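Local coordinates for protein 4-oxalocrotonate decarboxylase NahK (Pseudomonas putida, PDB 5D2J) that catalyses the metal-dependent decarboxylation of (3E)-2-oxohex-3-enedioate to 2-oxopent-4-enoate, a step in the breakdown of aromatic hydrocarbons, at residues His110-Ala115 / Thr243-Val248; Val146-Ser151 / Ser169-Ile174; Ile32-Asn37 / Pro160-Ala165; Asp49-Ile54 / Ala165-Ser170. The protein carries 1 engineered substitution. One frame throughout, in Å; residues are numbered along the deposited sequence.

In the fold
Contacts 1 and 2, centres 8 Å apart, lie in the same mixed sheet, where strands 112-121 and 139-149 run side by side and carry Glu114 and Glu147 to one magnesium ion and to one carboxylate end of hexanedioic acid. They also join directly, His110 N lying 2.7 Å from Asp150 OD1. Contact 2 shares Ser169 and Ser170 with contact 4, so the turn that meets the far end of the ligand also packs on helix 44-60. Contact 3 joins helix 160-165 to the loop after helix 12-27; it shares Ala165 with contact 4, about 10 Å away between centres, and its centre is about 20 Å from that of contact 1.

Contact 1 of 4, residues His110-Ala115 / Thr243-Val248; sequences HPKIEA and TAAVPV. With MG (magnesium ion), chain C; 0L1 (hexanedioic acid), chain E.
In the metal-bearing sheet of this fumarylacetoacetate hydrolase-like fold, the start of strand 112-121 pairs antiparallel with the short strand 246-247. Ile113 and Val246 form the hydrogen-bonded pair, Ile113 N reaching Val246 O at 2.8 Å and Val246 N returning to Ile113 O at 2.9 Å. Lys112 and Pro247 are the adjacent non-hydrogen-bonded pair. A longer bond from Val248 N to Pro111 O extends the ladder, its donor lying above the carbonyl plane.

On one face Val248 fits between two partners. Its CG1 meets Ile113 CD1 at 3.7 Å, the two side chains crossing at about a right angle, while its CG2 rests on the ring of Pro111. Met194 and Ile254 of the second sheet cover Ile113 on this side. On the other face the methyl group of Ala245 touches both Lys112 CD and Glu114 CG. Lys112 extends past it to a cation-pi contact with Phe156.

At the far end Thr243 replaces a backbone acceptor with its hydroxyl: Ala115 N donates to Thr243 OG1 at 3.0 Å, nearly straight at 170°. Glu114 is extended and brings OE1 to the magnesium ion at 2.2 Å, beside Glu116, Glu147, hexanedioic acid O2 and two waters. Its other oxygen, OE2, accepts a hydrogen bond from water 1 at 2.6 Å, and the same water donates to Thr243 O.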
# COMPACT_ATOMS: atom_id res chain seq x y z
N HIS A 110 -10.64 -5.22 -10.56
CA HIS A 110 -9.96 -4.70 -11.74
C HIS A 110 -8.51 -4.39 -11.37
O HIS A 110 -8.10 -3.23 -11.32
CB HIS A 110 -10.67 -3.45 -12.30
CG HIS A 110 -11.11 -2.47 -11.25
ND1 HIS A 110 -12.10 -1.54 -11.48
CD2 HIS A 110 -10.70 -2.28 -9.97
CE1 HIS A 110 -12.28 -0.82 -10.38
NE2 HIS A 110 -11.45 -1.25 -9.45
N PRO A 111 -7.73 -5.45 -11.12
CA PRO A 111 -6.43 -5.30 -10.45
C PRO A 111 -5.32 -4.75 -11.33
O PRO A 111 -5.35 -4.89 -12.56
CB PRO A 111 -6.09 -6.74 -10.04
CG PRO A 111 -6.74 -7.58 -11.10
CD PRO A 111 -8.05 -6.87 -11.36
N LYS A 112 -4.36 -4.10 -10.68
CA LYS A 112 -3.14 -3.64 -11.33
C LYS A 112 -1.98 -3.98 -10.42
O LYS A 112 -2.18 -4.20 -9.22
CB LYS A 112 -3.16 -2.12 -11.52
CG LYS A 112 -4.18 -1.61 -12.51
CD LYS A 112 -4.04 -0.11 -12.66
CE LYS A 112 -5.24 0.48 -13.37
NZ LYS A 112 -5.04 1.93 -13.63
N ILE A 113 -0.77 -4.01 -10.96
CA ILE A 113 0.40 -4.27 -10.13
C ILE A 113 1.40 -3.11 -10.18
O ILE A 113 1.48 -2.41 -11.18
CB ILE A 113 1.09 -5.58 -10.53
CG1 ILE A 113 1.47 -5.54 -12.01
CG2 ILE A 113 0.17 -6.77 -10.25
CD1 ILE A 113 2.32 -6.71 -12.43
N GLU A 114 2.13 -2.92 -9.08
CA GLU A 114 3.15 -1.89 -8.94
C GLU A 114 4.33 -2.57 -8.29
O GLU A 114 4.15 -3.33 -7.33
CB GLU A 114 2.74 -0.82 -7.91
CG GLU A 114 1.44 -0.09 -8.11
CD GLU A 114 1.20 0.92 -6.98
OE1 GLU A 114 0.89 0.50 -5.83
OE2 GLU A 114 1.34 2.13 -7.25
N ALA A 115 5.55 -2.27 -8.75
CA ALA A 115 6.74 -2.77 -8.04
C ALA A 115 7.14 -1.79 -6.94
O ALA A 115 7.10 -0.58 -7.14
CB ALA A 115 7.88 -2.95 -9.01
N THR A 243 7.35 1.67 -9.90
CA THR A 243 6.91 1.64 -11.29
C THR A 243 5.46 2.10 -11.39
O THR A 243 4.73 2.12 -10.39
CB THR A 243 7.05 0.23 -11.91
OG1 THR A 243 6.17 -0.68 -11.24
CG2 THR A 243 8.48 -0.28 -11.80
N ALA A 244 5.05 2.49 -12.59
CA ALA A 244 3.66 2.82 -12.84
C ALA A 244 2.84 1.55 -12.67
O ALA A 244 3.38 0.44 -12.82
CB ALA A 244 3.50 3.38 -14.24
N ALA A 245 1.56 1.68 -12.35
CA ALA A 245 0.70 0.50 -12.17
C ALA A 245 0.27 -0.09 -13.52
O ALA A 245 -0.02 0.64 -14.47
CB ALA A 245 -0.51 0.85 -11.33
N VAL A 246 0.23 -1.42 -13.60
CA VAL A 246 -0.01 -2.14 -14.85
C VAL A 246 -1.17 -3.11 -14.66
O VAL A 246 -1.17 -3.87 -13.69
CB VAL A 246 1.24 -2.93 -15.24
CG1 VAL A 246 0.96 -3.84 -16.43
CG2 VAL A 246 2.39 -1.99 -15.55
N PRO A 247 -2.17 -3.08 -15.56
CA PRO A 247 -3.28 -4.04 -15.41
C PRO A 247 -2.82 -5.49 -15.52
O PRO A 247 -1.90 -5.80 -16.29
CB PRO A 247 -4.19 -3.71 -16.60
CG PRO A 247 -3.84 -2.31 -16.99
CD PRO A 247 -2.37 -2.19 -16.72
N VAL A 248 -3.44 -6.38 -14.74
CA VAL A 248 -3.19 -7.81 -14.86
C VAL A 248 -4.51 -8.57 -14.99
O VAL A 248 -5.55 -8.13 -14.49
CB VAL A 248 -2.40 -8.35 -13.65
CG1 VAL A 248 -0.97 -7.88 -13.70
CG2 VAL A 248 -3.07 -7.93 -12.36
MG MG C . 1.33 0.79 -3.72
O1 0L1 E . -0.27 3.96 -4.25
C2 0L1 E . -1.00 3.07 -3.72
O2 0L1 E . -0.50 1.95 -3.41
C3 0L1 E . -2.47 3.35 -3.46
C4 0L1 E . -3.14 3.84 -4.73
C5 0L1 E . -4.62 4.00 -4.47
C6 0L1 E . -5.32 4.64 -5.66
C7 0L1 E . -5.47 3.66 -6.80
O4 0L1 E . -6.17 2.62 -6.64
O3 0L1 E . -4.93 3.88 -7.92
O HOH W 1 2.72 3.37 -9.13
O HOH W 2 1.98 2.73 -4.42
O HOH W 3 2.19 1.04 -1.74

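Contact 2 of 4, residues Val146-Ser151 / Ser169-Ile174; sequences VEVIDS and SSTRFI. With MG (magnesium ion), chain C; 0L1 (hexanedioic acid), chain E.
Val148 and Arg172 meet at the middle of this antiparallel strand pair, their side chains crossing at a slant on one face of the sheet with CB atoms 3.6 Å apart. Val148 CG2 also leans toward Ile174 CD1, whereas the guanidinium of Arg172 leads away and folds back through NH1 onto Thr171 O. Paired backbone bonds join Val146 to Ile174, but further along Asp150 N binds Ser169 O. Thr171 turns its CG2 methyl inward, 3.6 Å from Asp150 CB, and its OG1 to water 5, which also donates to Asp150 OD2. Its N donates to water 4 at 2.8 Å, which also sits close to Glu147 OE2.

The opposite face carries the active site. Glu147 CG lies anti to the backbone N (chi1 -165°), which projects the extended chain toward the magnesium ion; OE1 binds the metal at 2.1 Å and OE2 forms a salt bridge with Lys69. In the turn leading to strand 170-175, Ser169 has a positive phi of 66° and points its CB toward Ser151. Its OG donates to O4 of hexanedioic acid at 2.7 Å and accepts from water 6, while Ile149 CG2 lies 3.8 Å from O2 at the metal-bound end.

Strand 112-121 flanks 139-149, strand 96-97 flanks 170-175, and strand 263-268 packs Val264 onto Val146 and Ile174.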
# COMPACT_ATOMS: atom_id res chain seq x y z
N VAL A 146 5.86 -6.74 -4.79
CA VAL A 146 4.97 -6.26 -5.85
C VAL A 146 3.59 -6.13 -5.24
O VAL A 146 3.07 -7.09 -4.66
CB VAL A 146 4.91 -7.25 -7.02
CG1 VAL A 146 3.88 -6.79 -8.07
CG2 VAL A 146 6.29 -7.40 -7.64
N GLU A 147 2.99 -4.94 -5.33
CA GLU A 147 1.64 -4.77 -4.80
C GLU A 147 0.62 -5.05 -5.88
O GLU A 147 0.83 -4.71 -7.04
CB GLU A 147 1.37 -3.36 -4.25
CG GLU A 147 0.09 -3.34 -3.38
CD GLU A 147 -0.24 -2.00 -2.74
OE1 GLU A 147 0.37 -0.97 -3.10
OE2 GLU A 147 -1.14 -1.98 -1.86
N VAL A 148 -0.48 -5.68 -5.49
CA VAL A 148 -1.63 -5.75 -6.37
C VAL A 148 -2.61 -4.76 -5.77
O VAL A 148 -3.05 -4.95 -4.64
CB VAL A 148 -2.25 -7.15 -6.39
CG1 VAL A 148 -3.43 -7.20 -7.37
CG2 VAL A 148 -1.20 -8.21 -6.76
N ILE A 149 -2.91 -3.68 -6.50
CA ILE A 149 -3.90 -2.70 -6.04
C ILE A 149 -5.22 -2.91 -6.78
O ILE A 149 -5.24 -3.32 -7.94
CB ILE A 149 -3.44 -1.24 -6.19
CG1 ILE A 149 -2.87 -0.99 -7.59
CG2 ILE A 149 -2.42 -0.89 -5.10
CD1 ILE A 149 -2.63 0.49 -7.89
N ASP A 150 -6.32 -2.63 -6.10
CA ASP A 150 -7.61 -2.97 -6.68
C ASP A 150 -8.68 -2.14 -5.99
O ASP A 150 -9.35 -2.61 -5.07
CB ASP A 150 -7.88 -4.46 -6.46
CG ASP A 150 -9.05 -4.98 -7.26
OD1 ASP A 150 -9.28 -4.47 -8.37
OD2 ASP A 150 -9.76 -5.89 -6.77
N SER A 151 -8.84 -0.89 -6.43
CA SER A 151 -9.81 0.01 -5.82
C SER A 151 -11.20 -0.59 -5.89
O SER A 151 -11.62 -1.11 -6.92
CB SER A 151 -9.80 1.35 -6.53
OG SER A 151 -10.83 2.21 -6.05
N SER A 169 -6.84 1.09 -1.57
CA SER A 169 -6.92 0.11 -2.66
C SER A 169 -6.12 -1.18 -2.42
O SER A 169 -5.90 -1.96 -3.36
CB SER A 169 -6.47 0.73 -3.99
OG SER A 169 -7.21 1.91 -4.28
N SER A 170 -5.71 -1.42 -1.18
CA SER A 170 -4.93 -2.62 -0.86
C SER A 170 -5.71 -3.92 -1.07
O SER A 170 -6.90 -4.00 -0.77
CB SER A 170 -4.45 -2.56 0.59
OG SER A 170 -3.75 -1.36 0.82
N THR A 171 -5.02 -4.94 -1.56
CA THR A 171 -5.69 -6.23 -1.75
C THR A 171 -4.73 -7.43 -1.73
O THR A 171 -5.01 -8.44 -1.08
CB THR A 171 -6.63 -6.22 -3.01
OG1 THR A 171 -7.69 -7.16 -2.84
CG2 THR A 171 -5.88 -6.55 -4.29
N ARG A 172 -3.58 -7.33 -2.41
CA ARG A 172 -2.58 -8.39 -2.34
C ARG A 172 -1.20 -7.78 -2.38
O ARG A 172 -1.03 -6.67 -2.86
CB ARG A 172 -2.68 -9.36 -3.54
CG ARG A 172 -4.02 -10.05 -3.72
CD ARG A 172 -4.23 -11.15 -2.69
NE ARG A 172 -5.46 -11.89 -2.98
CZ ARG A 172 -6.64 -11.60 -2.46
NH1 ARG A 172 -6.77 -10.60 -1.59
NH2 ARG A 172 -7.70 -12.32 -2.80
N PHE A 173 -0.22 -8.52 -1.88
CA PHE A 173 1.17 -8.16 -2.15
C PHE A 173 2.01 -9.43 -2.24
O PHE A 173 1.71 -10.43 -1.60
CB PHE A 173 1.71 -7.19 -1.10
CG PHE A 173 1.80 -7.76 0.28
CD1 PHE A 173 0.70 -7.74 1.13
CD2 PHE A 173 2.98 -8.33 0.73
CE1 PHE A 173 0.78 -8.27 2.39
CE2 PHE A 173 3.07 -8.86 2.00
CZ PHE A 173 1.97 -8.83 2.83
N ILE A 174 3.03 -9.37 -3.08
CA ILE A 174 3.87 -10.52 -3.38
C ILE A 174 5.30 -10.17 -3.01
O ILE A 174 5.86 -9.19 -3.52
CB ILE A 174 3.84 -10.87 -4.87
CG1 ILE A 174 2.39 -10.92 -5.38
CG2 ILE A 174 4.54 -12.20 -5.12
CD1 ILE A 174 2.24 -10.58 -6.85
MG MG C . 1.33 0.79 -3.72
O1 0L1 E . -0.27 3.96 -4.25
C2 0L1 E . -1.00 3.07 -3.72
O2 0L1 E . -0.50 1.95 -3.41
C3 0L1 E . -2.47 3.35 -3.46
C4 0L1 E . -3.14 3.84 -4.73
C5 0L1 E . -4.62 4.00 -4.47
C6 0L1 E . -5.32 4.64 -5.66
C7 0L1 E . -5.47 3.66 -6.80
O4 0L1 E . -6.17 2.62 -6.64
O3 0L1 E . -4.93 3.88 -7.92
O HOH W 4 -2.25 -4.48 -1.38
O HOH W 5 -9.96 -6.24 -4.09
O HOH W 6 -9.76 2.94 -3.70
O HOH W 3 2.19 1.04 -1.74
O HOH W 2 1.98 2.73 -4.42

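Contact 3 of 4, residues Ile32-Asn37 / Pro160-Ala165; sequences IGKVTN and PISVVA. Engineered in segment 160-165: Pro160 (natural residue Leu).
Ser162 and Thr36 approach each other hydroxyl to hydroxyl, and the flat group that serves both is the carboxylate of Asp159, one oxygen to each: OD1 is hydrogen-bonded to Ser162 OG and OD2 to Thr36 OG1. The second flat group, the amide of Asn37, stands at the outer margin. Lys34 NZ donates to Asn37 OD1 at 2.6 Å, tilted 33° from the carbonyl plane, and also to Thr36 OG1 at 3.2 Å.

The loop that follows helix 12-27 turns at Lys34, where Asn37 N binds Lys34 O, and presents three residues to helix 160-165. Ser162 is the centre of the contact. Its OG touches Lys34 CB at 3.6 Å and Val35 CG2 at 3.8 Å, and takes a weak bond from Thr36 N at 3.5 Å. Thr36 CG2, turned opposite its own carbonyl carbon, meets Ile161 CG2 at 3.8 Å, the two side chains meeting at about a right angle. One turn on, the methyl of Ala165 only brushes Val35 CG2. Pro160, an engineered residue, opens the helix away from the loop, packing on Phe44 and Val83.

Polar and apolar groups thus mix in a small contact with the buried hydroxyls both tied to Asp159. The ammonium of Lys34, at long and weak ion-pair range of Asp159 OD2 outside the two segments, would be expected to offset part of that carboxylate's negative charge.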
# COMPACT_ATOMS: atom_id res chain seq x y z
N ILE A 32 -18.20 -0.23 -5.99
CA ILE A 32 -19.21 0.62 -5.38
C ILE A 32 -19.01 2.06 -5.85
O ILE A 32 -17.95 2.40 -6.39
CB ILE A 32 -19.14 0.59 -3.83
CG1 ILE A 32 -17.74 0.94 -3.33
CG2 ILE A 32 -19.57 -0.78 -3.29
CD1 ILE A 32 -17.69 1.16 -1.82
N GLY A 33 -20.02 2.91 -5.66
CA GLY A 33 -19.88 4.32 -5.97
C GLY A 33 -18.95 4.95 -4.95
O GLY A 33 -18.84 4.45 -3.83
N LYS A 34 -18.27 6.04 -5.31
CA LYS A 34 -17.38 6.68 -4.34
C LYS A 34 -18.18 7.26 -3.19
O LYS A 34 -19.19 7.95 -3.40
CB LYS A 34 -16.43 7.70 -4.99
CG LYS A 34 -17.04 9.01 -5.43
CD LYS A 34 -15.98 9.93 -6.02
CE LYS A 34 -16.59 11.20 -6.60
NZ LYS A 34 -17.30 12.01 -5.57
N VAL A 35 -17.76 6.97 -1.97
CA VAL A 35 -18.59 7.24 -0.80
C VAL A 35 -18.84 8.73 -0.56
O VAL A 35 -19.83 9.10 0.07
CB VAL A 35 -18.05 6.55 0.48
CG1 VAL A 35 -18.21 5.04 0.35
CG2 VAL A 35 -16.59 6.93 0.75
N THR A 36 -17.95 9.57 -1.08
CA THR A 36 -18.13 11.02 -0.96
C THR A 36 -19.28 11.54 -1.83
O THR A 36 -19.65 12.71 -1.73
CB THR A 36 -16.84 11.78 -1.29
OG1 THR A 36 -16.34 11.35 -2.57
CG2 THR A 36 -15.78 11.51 -0.24
N ASN A 37 -19.84 10.69 -2.68
CA ASN A 37 -21.05 11.06 -3.39
C ASN A 37 -22.22 11.16 -2.42
O ASN A 37 -23.10 12.01 -2.57
CB ASN A 37 -21.38 10.03 -4.49
CG ASN A 37 -20.57 10.24 -5.75
OD1 ASN A 37 -19.77 11.18 -5.85
ND2 ASN A 37 -20.78 9.37 -6.73
N PRO A 160 -9.28 11.23 -3.18
CA PRO A 160 -8.38 10.66 -2.16
C PRO A 160 -9.06 10.30 -0.84
O PRO A 160 -8.65 9.34 -0.18
CB PRO A 160 -7.35 11.77 -1.93
CG PRO A 160 -8.05 13.02 -2.33
CD PRO A 160 -8.92 12.62 -3.50
N ILE A 161 -10.08 11.05 -0.46
CA ILE A 161 -10.83 10.74 0.76
C ILE A 161 -11.52 9.37 0.66
O ILE A 161 -11.39 8.53 1.55
CB ILE A 161 -11.79 11.88 1.13
CG1 ILE A 161 -10.97 13.08 1.63
CG2 ILE A 161 -12.80 11.45 2.19
CD1 ILE A 161 -11.77 14.35 1.82
N SER A 162 -12.21 9.13 -0.45
CA SER A 162 -12.82 7.83 -0.69
C SER A 162 -11.76 6.73 -0.71
O SER A 162 -11.96 5.64 -0.19
CB SER A 162 -13.60 7.83 -2.01
OG SER A 162 -14.69 8.74 -1.97
N VAL A 163 -10.61 7.02 -1.32
CA VAL A 163 -9.54 6.04 -1.41
C VAL A 163 -8.98 5.66 -0.04
O VAL A 163 -8.74 4.48 0.23
CB VAL A 163 -8.43 6.53 -2.37
CG1 VAL A 163 -7.18 5.66 -2.27
CG2 VAL A 163 -8.98 6.54 -3.79
N VAL A 164 -8.80 6.66 0.83
CA VAL A 164 -8.38 6.37 2.20
C VAL A 164 -9.37 5.46 2.91
O VAL A 164 -8.98 4.50 3.58
CB VAL A 164 -8.17 7.66 3.01
CG1 VAL A 164 -8.03 7.35 4.49
CG2 VAL A 164 -6.93 8.39 2.51
N ALA A 165 -10.65 5.74 2.73
CA ALA A 165 -11.71 4.95 3.37
C ALA A 165 -11.69 3.51 2.87
O ALA A 165 -12.07 2.59 3.59
CB ALA A 165 -13.06 5.59 3.11

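Contact 4 of 4, residues Asp49-Ile54 / Ala165-Ser170; sequences DVQWEI and ADNASS. With 0L1 (hexanedioic acid), chain E.
Helix 44-60 passes the C-terminal end of helix 160-165, with Gln51 CA 4.9 Å from Ala165 CA, where a Schellman motif closes that helix: Asn167, the C-prime residue at phi 56°, sends its N to Val164 O while Ala168 N returns to Val163 O.

Two aliphatic side chains of helix 44-60 converge on the last helical carbonyl. Ile54 CD1 comes to 3.5 Å from Ala165 O and Val50 CG1 to 3.8 Å, and the same Val50 methyl lies 4.1 Å from Ala165 CB. With chi1 at -173° Gln51 swings CG opposite its backbone N, and the extended chain reaches across to Asn167. There the two amides cross with their planes 65° apart, Gln51 CD standing 3.5 Å from Asn167 OD1. They touch without bonding each other, since each is committed elsewhere: Gln51 NE2 to Tyr88 O and Val164 O, Asn167 OD1 to Phe90 N. The bond to Val164 O ties helix 44-60 directly to the end of helix 160-165.

Past Asn167 the chain stays at positive phi through Ser169. Ser170 closes the turn with OG on Asn167 O at 2.9 Å, and Ser170 N shares that acceptor. The carbonyl of Ala168 is turned to the ligand, O 3.4 Å from C3 of hexanedioic acid, and accepts from Lys69 NZ.

Strand 87-92 lines the contact through Ile87 and Phe90, helix 12-27 packs Ala19 on Ile54 and Ile22 on Asp166, and strand 170-175 leads away into the metal-bearing sheet.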
# COMPACT_ATOMS: atom_id res chain seq x y z
N ASP A 49 -10.95 7.23 10.05
CA ASP A 49 -11.84 6.56 11.01
C ASP A 49 -12.44 5.31 10.39
O ASP A 49 -12.46 4.24 11.01
CB ASP A 49 -12.97 7.49 11.49
CG ASP A 49 -12.51 8.49 12.54
OD1 ASP A 49 -11.34 8.41 12.98
OD2 ASP A 49 -13.33 9.35 12.94
N VAL A 50 -12.93 5.45 9.16
CA VAL A 50 -13.52 4.32 8.44
C VAL A 50 -12.46 3.24 8.19
O VAL A 50 -12.70 2.06 8.45
CB VAL A 50 -14.17 4.77 7.13
CG1 VAL A 50 -14.59 3.56 6.29
CG2 VAL A 50 -15.39 5.64 7.42
N GLN A 51 -11.29 3.64 7.71
CA GLN A 51 -10.23 2.67 7.43
C GLN A 51 -9.83 1.88 8.68
O GLN A 51 -9.68 0.65 8.63
CB GLN A 51 -9.00 3.36 6.83
CG GLN A 51 -7.94 2.37 6.36
CD GLN A 51 -6.60 3.02 6.13
OE1 GLN A 51 -5.65 2.79 6.89
NE2 GLN A 51 -6.49 3.81 5.06
N TRP A 52 -9.65 2.58 9.80
CA TRP A 52 -9.23 1.90 11.03
C TRP A 52 -10.35 1.01 11.56
O TRP A 52 -10.09 0.04 12.27
CB TRP A 52 -8.76 2.91 12.09
CG TRP A 52 -7.37 3.43 11.86
CD1 TRP A 52 -7.00 4.46 11.05
CD2 TRP A 52 -6.16 2.92 12.44
NE1 TRP A 52 -5.63 4.64 11.10
CE2 TRP A 52 -5.09 3.71 11.95
CE3 TRP A 52 -5.87 1.89 13.34
CZ2 TRP A 52 -3.76 3.48 12.32
CZ3 TRP A 52 -4.55 1.67 13.71
CH2 TRP A 52 -3.52 2.46 13.20
N GLU A 53 -11.60 1.33 11.22
CA GLU A 53 -12.71 0.46 11.62
C GLU A 53 -12.74 -0.83 10.81
O GLU A 53 -13.02 -1.90 11.35
CB GLU A 53 -14.05 1.21 11.55
CG GLU A 53 -15.32 0.35 11.70
CD GLU A 53 -15.44 -0.40 13.02
OE1 GLU A 53 -14.72 -0.08 13.99
OE2 GLU A 53 -16.28 -1.32 13.07
N ILE A 54 -12.45 -0.73 9.51
CA ILE A 54 -12.29 -1.92 8.67
C ILE A 54 -11.15 -2.77 9.23
O ILE A 54 -11.27 -4.00 9.31
CB ILE A 54 -11.98 -1.54 7.21
CG1 ILE A 54 -13.19 -0.84 6.59
CG2 ILE A 54 -11.65 -2.78 6.39
CD1 ILE A 54 -12.98 -0.44 5.13
N ALA A 165 -10.65 5.74 2.73
CA ALA A 165 -11.71 4.95 3.37
C ALA A 165 -11.69 3.51 2.87
O ALA A 165 -12.07 2.59 3.59
CB ALA A 165 -13.06 5.59 3.11
N ASP A 166 -11.23 3.32 1.62
CA ASP A 166 -11.12 2.01 0.98
C ASP A 166 -9.71 1.42 1.18
O ASP A 166 -9.22 0.62 0.38
CB ASP A 166 -11.49 2.14 -0.52
CG ASP A 166 -11.46 0.81 -1.28
OD1 ASP A 166 -11.93 -0.22 -0.74
OD2 ASP A 166 -10.97 0.80 -2.44
N ASN A 167 -9.07 1.81 2.27
CA ASN A 167 -7.77 1.25 2.66
C ASN A 167 -6.72 1.39 1.56
O ASN A 167 -5.90 0.49 1.35
CB ASN A 167 -7.90 -0.22 3.08
CG ASN A 167 -6.67 -0.74 3.80
OD1 ASN A 167 -5.99 0.02 4.49
ND2 ASN A 167 -6.38 -2.03 3.65
N ALA A 168 -6.76 2.51 0.86
CA ALA A 168 -5.80 2.82 -0.19
C ALA A 168 -5.71 1.72 -1.24
O ALA A 168 -4.62 1.44 -1.74
CB ALA A 168 -4.41 3.07 0.42
N SER A 169 -6.84 1.09 -1.57
CA SER A 169 -6.92 0.11 -2.66
C SER A 169 -6.12 -1.18 -2.42
O SER A 169 -5.90 -1.96 -3.36
CB SER A 169 -6.47 0.73 -3.99
OG SER A 169 -7.21 1.91 -4.28
N SER A 170 -5.71 -1.42 -1.18
CA SER A 170 -4.93 -2.62 -0.86
C SER A 170 -5.71 -3.92 -1.07
O SER A 170 -6.90 -4.00 -0.77
CB SER A 170 -4.45 -2.56 0.59
OG SER A 170 -3.75 -1.36 0.82
O1 0L1 E . -0.27 3.96 -4.25
C2 0L1 E . -1.00 3.07 -3.72
O2 0L1 E . -0.50 1.95 -3.41
C3 0L1 E . -2.47 3.35 -3.46
C4 0L1 E . -3.14 3.84 -4.73
C5 0L1 E . -4.62 4.00 -4.47
C6 0L1 E . -5.32 4.64 -5.66
C7 0L1 E . -5.47 3.66 -6.80
O4 0L1 E . -6.17 2.62 -6.64
O3 0L1 E . -4.93 3.88 -7.92